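Local structure of hypothetical protein Atu2299 (Agrobacterium tumefaciens, 2HLY) at residues Y37-F41 / M161-A166; P56-L60 / R143-T149; V115-F120 / E201-W207. The protein is of unknown function but belongs to a family grouped with the papain-like (clan CA) peptidases, so a related fold is likely. All coordinates share one frame. Residue numbers count along the deposited sequence, not the author numbering.

Contact 1 (Y37-F41 / M161-A166)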
loop_
_atom_site.group_PDB
_atom_site.type_symbol
_atom_site.label_atom_id
_atom_site.label_comp_id
_atom_site.label_asym_id
_atom_site.label_seq_id
_atom_site.Cartn_x
_atom_site.Cartn_y
_atom_site.Cartn_z
ATOM N N TYR A 37 2.758 4.490 4.673
ATOM C CA TYR A 37 4.040 3.974 4.190
ATOM C C TYR A 37 3.880 3.159 2.920
ATOM O O TYR A 37 4.664 3.309 1.985
ATOM C CB TYR A 37 4.720 3.113 5.253
ATOM C CG TYR A 37 5.379 3.906 6.355
ATOM C CD1 TYR A 37 6.666 4.412 6.191
ATOM C CD2 TYR A 37 4.725 4.140 7.560
ATOM C CE1 TYR A 37 7.294 5.126 7.209
ATOM C CE2 TYR A 37 5.341 4.863 8.579
ATOM C CZ TYR A 37 6.623 5.351 8.391
ATOM O OH TYR A 37 7.260 6.070 9.397
ATOM N N PHE A 38 2.902 2.260 2.887
ATOM C CA PHE A 38 2.694 1.470 1.679
ATOM C C PHE A 38 2.437 2.356 0.484
ATOM O O PHE A 38 2.967 2.116 -0.587
ATOM C CB PHE A 38 1.552 0.451 1.857
ATOM C CG PHE A 38 1.970 -0.781 2.619
ATOM C CD1 PHE A 38 2.835 -1.704 2.041
ATOM C CD2 PHE A 38 1.506 -1.011 3.907
ATOM C CE1 PHE A 38 3.246 -2.841 2.745
ATOM C CE2 PHE A 38 1.904 -2.148 4.622
ATOM C CZ PHE A 38 2.778 -3.059 4.036
ATOM N N SER A 39 1.673 3.423 0.675
ATOM C CA SER A 39 1.291 4.263 -0.462
ATOM C C SER A 39 2.380 5.215 -0.920
ATOM O O SER A 39 2.597 5.392 -2.126
ATOM C CB SER A 39 0.013 5.017 -0.147
ATOM O OG SER A 39 -1.030 4.081 0.028
ATOM N N THR A 40 3.070 5.835 0.030
ATOM C CA THR A 40 4.187 6.730 -0.353
ATOM C C THR A 40 5.419 5.967 -0.846
ATOM O O THR A 40 6.023 6.351 -1.866
ATOM C CB THR A 40 4.571 7.708 0.750
ATOM O OG1 THR A 40 4.960 6.981 1.910
ATOM C CG2 THR A 40 3.395 8.637 1.089
ATOM N N PHE A 41 5.802 4.886 -0.146
ATOM C CA PHE A 41 6.951 4.092 -0.613
ATOM C C PHE A 41 6.632 3.393 -1.947
ATOM O O PHE A 41 7.499 3.300 -2.840
ATOM C CB PHE A 41 7.377 3.053 0.429
ATOM C CG PHE A 41 8.105 3.625 1.627
ATOM C CD1 PHE A 41 7.855 4.914 2.098
ATOM C CD2 PHE A 41 9.045 2.845 2.290
ATOM C CE1 PHE A 41 8.540 5.415 3.221
ATOM C CE2 PHE A 41 9.719 3.337 3.396
ATOM C CZ PHE A 41 9.450 4.623 3.869
ATOM N N MET A 161 14.508 9.852 8.969
ATOM C CA MET A 161 14.481 8.386 8.894
ATOM C C MET A 161 13.518 7.860 7.819
ATOM O O MET A 161 13.787 6.839 7.191
ATOM C CB MET A 161 14.159 7.782 10.270
ATOM C CG MET A 161 13.587 6.368 10.247
ATOM S SD MET A 161 11.772 6.398 10.326
ATOM C CE MET A 161 11.303 5.178 9.116
ATOM N N ILE A 162 12.402 8.560 7.617
ATOM C CA ILE A 162 11.412 8.145 6.623
ATOM C C ILE A 162 11.988 8.177 5.203
ATOM O O ILE A 162 11.899 7.183 4.461
ATOM C CB ILE A 162 10.122 8.990 6.716
ATOM C CG1 ILE A 162 9.491 8.793 8.105
ATOM C CG2 ILE A 162 9.154 8.598 5.600
ATOM C CD1 ILE A 162 8.229 9.606 8.372
ATOM N N GLY A 163 12.594 9.301 4.833
ATOM C CA GLY A 163 13.262 9.414 3.528
ATOM C C GLY A 163 14.382 8.396 3.383
ATOM O O GLY A 163 14.580 7.816 2.310
ATOM N N ASP A 164 15.112 8.152 4.474
ATOM C CA ASP A 164 16.166 7.136 4.452
ATOM C C ASP A 164 15.582 5.762 4.135
ATOM O O ASP A 164 16.149 5.029 3.321
ATOM C CB ASP A 164 16.893 7.070 5.787
ATOM C CG ASP A 164 17.802 8.259 6.029
ATOM O OD1 ASP A 164 18.014 9.068 5.092
ATOM O OD2 ASP A 164 18.312 8.358 7.178
ATOM N N MET A 165 14.451 5.427 4.766
ATOM C CA MET A 165 13.823 4.123 4.539
ATOM C C MET A 165 13.304 4.023 3.103
ATOM O O MET A 165 13.388 2.963 2.493
ATOM C CB MET A 165 12.688 3.841 5.535
ATOM C CG MET A 165 13.141 3.492 6.944
ATOM S SD MET A 165 12.046 2.296 7.801
ATOM C CE MET A 165 10.525 2.431 6.879
ATOM N N ALA A 166 12.776 5.125 2.567
ATOM C CA ALA A 166 12.288 5.128 1.175
ATOM C C ALA A 166 13.424 4.847 0.191
ATOM O O ALA A 166 13.258 4.122 -0.814
ATOM C CB ALA A 166 11.649 6.452 0.847
#
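Helix 31-50 and helix 160-172 meet here obliquely. Over the short segments 37-41 and 161-166 their axes come no closer than 11.2 Å and cross at -62°, and the backbones converge toward the C-terminal ends: the CA atoms of Y37 and I162 are 8.8 Å apart, those of F41 and A166 only 5.7 Å. This is oblique helix-helix packing, in a protein whose family is grouped with the papain-like clan CA peptidases. Helix 31-50 also lies against strand 89-94 through S39. Because the axes are far apart, large side chains must span the gap, and two aromatic residues one helical turn apart do so. F41 points its CA-to-CB bond toward the partner helix and lays one ring face under A166, whose CB makes a CH-pi contact 4.2 Å from the ring centroid and 14° off the normal. The same ring meets M165 (CE2 to CE, 3.7 Å) and I162 (CE1 to CG2, 4.0 Å). The CA-to-CB bond of Y37 points sideways, but the ring and its OH still reach I162, M165 and M161. No hydrogen bond joins the segments, so the fit rests on shape and largely apolar surface. On the flank of this cluster, helix 10-24 adds L24 against Y37, I20 against F41 and L23 against M165. The phenolic tip of Y37 itself touches hydrocarbon, with OH 3.7 Å from CG1 of I162 and 4.1 Å from CE of M161.

Contact 2 (P56-L60 / R143-T149)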
loop_
_atom_site.group_PDB
_atom_site.type_symbol
_atom_site.label_atom_id
_atom_site.label_comp_id
_atom_site.label_asym_id
_atom_site.label_seq_id
_atom_site.Cartn_x
_atom_site.Cartn_y
_atom_site.Cartn_z
ATOM N N PRO A 56 0.385 9.301 -4.139
ATOM C CA PRO A 56 -0.326 8.759 -2.974
ATOM C C PRO A 56 -1.509 9.657 -2.675
ATOM O O PRO A 56 -1.387 10.891 -2.758
ATOM C CB PRO A 56 0.701 8.833 -1.845
ATOM C CG PRO A 56 1.712 9.814 -2.298
ATOM C CD PRO A 56 1.642 9.986 -3.776
ATOM N N LYS A 57 -2.648 9.045 -2.359
ATOM C CA LYS A 57 -3.855 9.788 -1.987
ATOM C C LYS A 57 -4.442 9.116 -0.770
ATOM O O LYS A 57 -4.127 7.963 -0.485
ATOM C CB LYS A 57 -4.855 9.775 -3.134
ATOM C CG LYS A 57 -4.370 10.585 -4.309
ATOM C CD LYS A 57 -5.497 10.885 -5.233
ATOM C CE LYS A 57 -5.069 11.847 -6.295
ATOM N NZ LYS A 57 -6.187 11.972 -7.263
ATOM N N GLY A 58 -5.267 9.838 -0.023
ATOM C CA GLY A 58 -5.911 9.257 1.151
ATOM C C GLY A 58 -7.301 9.819 1.357
ATOM O O GLY A 58 -7.651 10.849 0.794
ATOM N N GLY A 59 -8.092 9.095 2.138
ATOM C CA GLY A 59 -9.409 9.553 2.557
ATOM C C GLY A 59 -10.204 8.339 2.971
ATOM O O GLY A 59 -9.748 7.537 3.799
ATOM N N LEU A 60 -11.389 8.219 2.385
ATOM C CA LEU A 60 -12.280 7.087 2.649
ATOM C C LEU A 60 -12.048 6.021 1.575
ATOM O O LEU A 60 -11.961 6.340 0.385
ATOM C CB LEU A 60 -13.744 7.561 2.627
ATOM C CG LEU A 60 -14.799 6.500 2.916
ATOM C CD1 LEU A 60 -15.990 7.115 3.650
ATOM C CD2 LEU A 60 -15.231 5.761 1.635
ATOM N N ARG A 143 -12.921 7.952 -1.771
ATOM C CA ARG A 143 -13.127 9.397 -1.743
ATOM C C ARG A 143 -11.884 10.049 -1.190
ATOM O O ARG A 143 -11.604 9.958 0.018
ATOM C CB ARG A 143 -14.356 9.804 -0.936
ATOM C CG ARG A 143 -14.581 11.307 -0.998
ATOM C CD ARG A 143 -15.824 11.744 -0.269
ATOM N NE ARG A 143 -15.721 11.520 1.169
ATOM C CZ ARG A 143 -16.540 10.724 1.852
ATOM N NH1 ARG A 143 -17.528 10.090 1.230
ATOM N NH2 ARG A 143 -16.382 10.567 3.160
ATOM N N SER A 144 -11.149 10.708 -2.080
ATOM C CA SER A 144 -9.981 11.473 -1.689
ATOM C C SER A 144 -10.386 12.626 -0.773
ATOM O O SER A 144 -11.342 13.347 -1.060
ATOM C CB SER A 144 -9.250 12.025 -2.921
ATOM O OG SER A 144 -8.093 12.742 -2.507
ATOM N N GLU A 145 -9.630 12.788 0.310
ATOM C CA GLU A 145 -9.790 13.906 1.237
ATOM C C GLU A 145 -8.458 14.651 1.315
ATOM O O GLU A 145 -7.657 14.423 2.235
ATOM C CB GLU A 145 -10.221 13.391 2.598
ATOM C CG GLU A 145 -11.592 12.739 2.557
ATOM C CD GLU A 145 -12.733 13.751 2.594
ATOM O OE1 GLU A 145 -12.470 14.985 2.609
ATOM O OE2 GLU A 145 -13.904 13.304 2.620
ATOM N N PRO A 146 -8.192 15.513 0.315
ATOM C CA PRO A 146 -6.847 16.080 0.206
ATOM C C PRO A 146 -6.415 16.899 1.425
ATOM O O PRO A 146 -5.236 16.901 1.786
ATOM C CB PRO A 146 -6.915 16.952 -1.058
ATOM C CG PRO A 146 -8.353 17.190 -1.312
ATOM C CD PRO A 146 -9.075 15.963 -0.780
ATOM N N GLU A 147 -7.358 17.575 2.068
ATOM C CA GLU A 147 -6.992 18.378 3.240
ATOM C C GLU A 147 -6.544 17.477 4.398
ATOM O O GLU A 147 -5.509 17.721 5.048
ATOM C CB GLU A 147 -8.153 19.298 3.650
ATOM C CG GLU A 147 -8.624 20.254 2.549
ATOM C CD GLU A 147 -9.494 19.601 1.447
ATOM O OE1 GLU A 147 -10.104 18.526 1.668
ATOM O OE2 GLU A 147 -9.565 20.183 0.339
ATOM N N ALA A 148 -7.306 16.407 4.637
ATOM C CA ALA A 148 -6.954 15.423 5.655
ATOM C C ALA A 148 -5.627 14.734 5.339
ATOM O O ALA A 148 -4.798 14.545 6.231
ATOM C CB ALA A 148 -8.072 14.377 5.799
ATOM N N THR A 149 -5.434 14.377 4.072
ATOM C CA THR A 149 -4.192 13.728 3.653
ATOM C C THR A 149 -2.997 14.630 3.921
ATOM O O THR A 149 -2.002 14.197 4.527
ATOM C CB THR A 149 -4.276 13.321 2.185
ATOM O OG1 THR A 149 -5.377 12.418 2.034
ATOM C CG2 THR A 149 -2.994 12.636 1.722
HETATM O O HOH W 1 -5.776 12.744 -0.807
#
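R143, next to last in strand 140-144, exchanges two backbone hydrogen bonds with L60: L60 N to R143 O and R143 N to L60 O, both 2.9 Å. The two residues form an antiparallel hydrogen-bonded pair with side chains on the same face, so the guanidinium of R143 lies with one face over CB of L60, and its NH2 is 3.5 Å from CD1 of L60. Next comes S144, in a non-hydrogen-bonded pair with G59, where the segment 56-60 turns a corner. Such a corner is how one chain can serve two sheets: strand 54-58 pairs with 89-94 in one antiparallel sheet, and strand 60-65 pairs with 140-144 in another. G59 takes phi/psi of 159/-127°, and a CB there would lie 2.1 Å from R143 O, a clash that explains the glycine. E145 then donates its N to G58 O (2.8 Å, nearly linear). Its carboxylate OE2 forms a salt bridge with R143 NE (2.9 Å), and T82 hydrogen-bonds to both partners. E145 is also the N-cap of helix 146-152, whose first turn is closed by T149 N to E145 O at 2.9 Å. T149 brings its OG1 to 3.0 Å from G58 O, beside a water that accepts from G58 N at 3.1 Å and hydrogen-bonds T149 OG1 and S144 OG, each at 2.9 Å.

Contact 3 (V115-F120 / E201-W207)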
loop_
_atom_site.group_PDB
_atom_site.type_symbol
_atom_site.label_atom_id
_atom_site.label_comp_id
_atom_site.label_asym_id
_atom_site.label_seq_id
_atom_site.Cartn_x
_atom_site.Cartn_y
_atom_site.Cartn_z
ATOM N N VAL A 115 -10.166 -12.142 5.760
ATOM C CA VAL A 115 -9.758 -11.601 4.472
ATOM C C VAL A 115 -8.454 -12.251 4.022
ATOM O O VAL A 115 -7.462 -12.203 4.756
ATOM C CB VAL A 115 -9.596 -10.064 4.539
ATOM C CG1 VAL A 115 -9.104 -9.515 3.198
ATOM C CG2 VAL A 115 -10.913 -9.434 4.931
ATOM N N PRO A 116 -8.460 -12.871 2.822
ATOM C CA PRO A 116 -7.265 -13.436 2.186
ATOM C C PRO A 116 -6.277 -12.340 1.799
ATOM O O PRO A 116 -6.666 -11.175 1.672
ATOM C CB PRO A 116 -7.812 -14.071 0.898
ATOM C CG PRO A 116 -9.266 -14.188 1.087
ATOM C CD PRO A 116 -9.663 -13.084 1.998
ATOM N N ALA A 117 -5.015 -12.720 1.634
ATOM C CA ALA A 117 -3.986 -11.792 1.157
ATOM C C ALA A 117 -3.878 -11.909 -0.362
ATOM O O ALA A 117 -3.449 -12.950 -0.878
ATOM C CB ALA A 117 -2.650 -12.112 1.820
ATOM N N LYS A 118 -4.279 -10.860 -1.083
ATOM C CA LYS A 118 -4.187 -10.848 -2.542
ATOM C C LYS A 118 -3.759 -9.468 -3.052
ATOM O O LYS A 118 -3.829 -8.480 -2.325
ATOM C CB LYS A 118 -5.521 -11.235 -3.210
ATOM C CG LYS A 118 -6.115 -12.581 -2.806
ATOM C CD LYS A 118 -7.361 -12.871 -3.632
ATOM C CE LYS A 118 -8.089 -14.108 -3.147
ATOM N NZ LYS A 118 -9.184 -14.482 -4.086
ATOM N N MET A 119 -3.321 -9.411 -4.307
ATOM C CA MET A 119 -2.992 -8.131 -4.925
ATOM C C MET A 119 -4.232 -7.265 -5.155
ATOM O O MET A 119 -5.252 -7.775 -5.610
ATOM C CB MET A 119 -2.321 -8.372 -6.275
ATOM C CG MET A 119 -2.133 -7.100 -7.077
ATOM S SD MET A 119 -1.173 -7.246 -8.581
ATOM C CE MET A 119 -2.335 -8.070 -9.658
ATOM N N PHE A 120 -4.112 -5.955 -4.891
ATOM C CA PHE A 120 -5.102 -4.995 -5.398
ATOM C C PHE A 120 -4.463 -4.011 -6.386
ATOM O O PHE A 120 -3.689 -3.140 -6.010
ATOM C CB PHE A 120 -5.826 -4.203 -4.295
ATOM C CG PHE A 120 -6.953 -3.397 -4.850
ATOM C CD1 PHE A 120 -8.218 -3.973 -5.004
ATOM C CD2 PHE A 120 -6.728 -2.099 -5.325
ATOM C CE1 PHE A 120 -9.271 -3.247 -5.588
ATOM C CE2 PHE A 120 -7.764 -1.377 -5.935
ATOM C CZ PHE A 120 -9.038 -1.956 -6.048
ATOM N N GLU A 201 6.107 -14.439 4.075
ATOM C CA GLU A 201 4.786 -14.980 3.700
ATOM C C GLU A 201 4.782 -15.420 2.234
ATOM O O GLU A 201 5.433 -14.798 1.395
ATOM C CB GLU A 201 3.675 -13.941 3.949
ATOM C CG GLU A 201 2.226 -14.484 3.877
ATOM C CD GLU A 201 1.164 -13.398 4.147
ATOM O OE1 GLU A 201 1.542 -12.214 4.325
ATOM O OE2 GLU A 201 -0.046 -13.720 4.180
ATOM N N MET A 202 4.072 -16.509 1.946
ATOM C CA MET A 202 3.809 -16.939 0.577
ATOM C C MET A 202 2.622 -16.128 0.088
ATOM O O MET A 202 1.600 -16.053 0.774
ATOM C CB MET A 202 3.474 -18.436 0.550
ATOM C CG MET A 202 3.361 -19.043 -0.823
ATOM S SD MET A 202 3.384 -20.848 -0.710
ATOM C CE MET A 202 5.143 -21.169 -0.633
ATOM N N LEU A 203 2.759 -15.539 -1.102
ATOM C CA LEU A 203 1.776 -14.574 -1.608
ATOM C C LEU A 203 1.289 -14.934 -2.996
ATOM O O LEU A 203 2.089 -15.040 -3.930
ATOM C CB LEU A 203 2.403 -13.188 -1.652
ATOM C CG LEU A 203 2.750 -12.573 -0.294
ATOM C CD1 LEU A 203 3.692 -11.383 -0.488
ATOM C CD2 LEU A 203 1.485 -12.176 0.471
ATOM N N THR A 204 -0.031 -15.096 -3.126
ATOM C CA THR A 204 -0.663 -15.455 -4.390
ATOM C C THR A 204 -2.029 -14.779 -4.507
ATOM O O THR A 204 -2.654 -14.460 -3.493
ATOM C CB THR A 204 -0.892 -17.001 -4.505
ATOM O OG1 THR A 204 -1.904 -17.407 -3.579
ATOM C CG2 THR A 204 0.405 -17.803 -4.245
ATOM N N GLY A 205 -2.487 -14.597 -5.738
ATOM C CA GLY A 205 -3.859 -14.154 -5.990
ATOM C C GLY A 205 -4.009 -12.667 -6.254
ATOM O O GLY A 205 -3.158 -11.858 -5.871
ATOM N N ALA A 206 -5.108 -12.323 -6.921
ATOM C CA ALA A 206 -5.443 -10.931 -7.224
ATOM C C ALA A 206 -6.935 -10.679 -7.071
ATOM O O ALA A 206 -7.766 -11.507 -7.491
ATOM C CB ALA A 206 -5.004 -10.574 -8.640
ATOM N N TRP A 207 -7.270 -9.547 -6.460
ATOM C CA TRP A 207 -8.673 -9.106 -6.348
ATOM C C TRP A 207 -9.192 -8.580 -7.666
ATOM O O TRP A 207 -10.395 -8.659 -7.941
ATOM C CB TRP A 207 -8.808 -8.011 -5.299
ATOM C CG TRP A 207 -8.523 -8.501 -3.926
ATOM C CD1 TRP A 207 -7.548 -8.057 -3.089
ATOM C CD2 TRP A 207 -9.213 -9.549 -3.234
ATOM N NE1 TRP A 207 -7.599 -8.741 -1.895
ATOM C CE2 TRP A 207 -8.592 -9.683 -1.962
ATOM C CE3 TRP A 207 -10.287 -10.399 -3.561
ATOM C CZ2 TRP A 207 -9.023 -10.614 -1.008
ATOM C CZ3 TRP A 207 -10.708 -11.337 -2.616
ATOM C CH2 TRP A 207 -10.070 -11.445 -1.360
ATOM O OXT TRP A 207 -8.434 -8.049 -8.481
HETATM O O HOH W 2 -5.973 -8.891 0.450
HETATM O O HOH W 3 -1.552 -14.849 -0.474
HETATM O O HOH W 4 -9.910 -12.851 -6.435
HETATM O O HOH W 5 -6.075 -6.812 -8.351
#
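The indole of W207, the last residue of the chain, forms the apolar centre of this contact, in which the C-terminal tail lies alongside the loop leading into strand 120-123. K118 runs its aliphatic chain across one indole face: its CD sits 3.5 Å from the centroid of the six-membered ring, on the normal, a CH-pi contact, while its NZ, 4.4 Å from that centroid and 34° off the normal, adds an off-centre cation-pi interaction. P116 CD touches W207 CH2 at 3.8 Å, and F120 CD1 packs on W207 CB at 4.1 Å; L65 of strand 60-65 touches both W207 and V115. Next to this cluster the backbones join through a single bridge between M119 and A206. M119 N donates to G205 O (2.9 Å) and W207 N to M119 O (2.8 Å), the hydrogen-bond pattern of a parallel bridge. G205 adopts phi/psi of 98/158°, where a side chain would collide with the preceding carbonyl. Further out, water takes over. One water accepts from K118 N and W207 NE1 and donates to P116 O at 2.7 Å; another accepts from K118 NZ and donates to A206 O; a third accepts from T204 N and lies near A117 O. A fourth lies within hydrogen-bonding distance of OXT of W207 and M119 O. The chemistry implies that the C-terminal tail is held by two backbone hydrogen bonds and an indole covered on one face, while its margin is hydrated.

The three contacts illustrate how chemistry follows burial. Contact 1 is the buried one, with helix against helix and packing without a hydrogen bond between its segments, mostly apolar. Contacts 2 and 3 are partly buried and rely on backbone hydrogen bonds, charged side chains and bridging water. Contacts 1 and 2 touch: T40 of helix 31-50 packs on P56, in strand 54-58, the next element after that helix, and helices 146-152 and 160-172 are likewise successive. Contact 3 lies on the opposite side of the chain's centre, about 22 and 25 Å from the centres of the others, and joins two loops. Helix 10-24 nevertheless touches both contact 1 and contact 3.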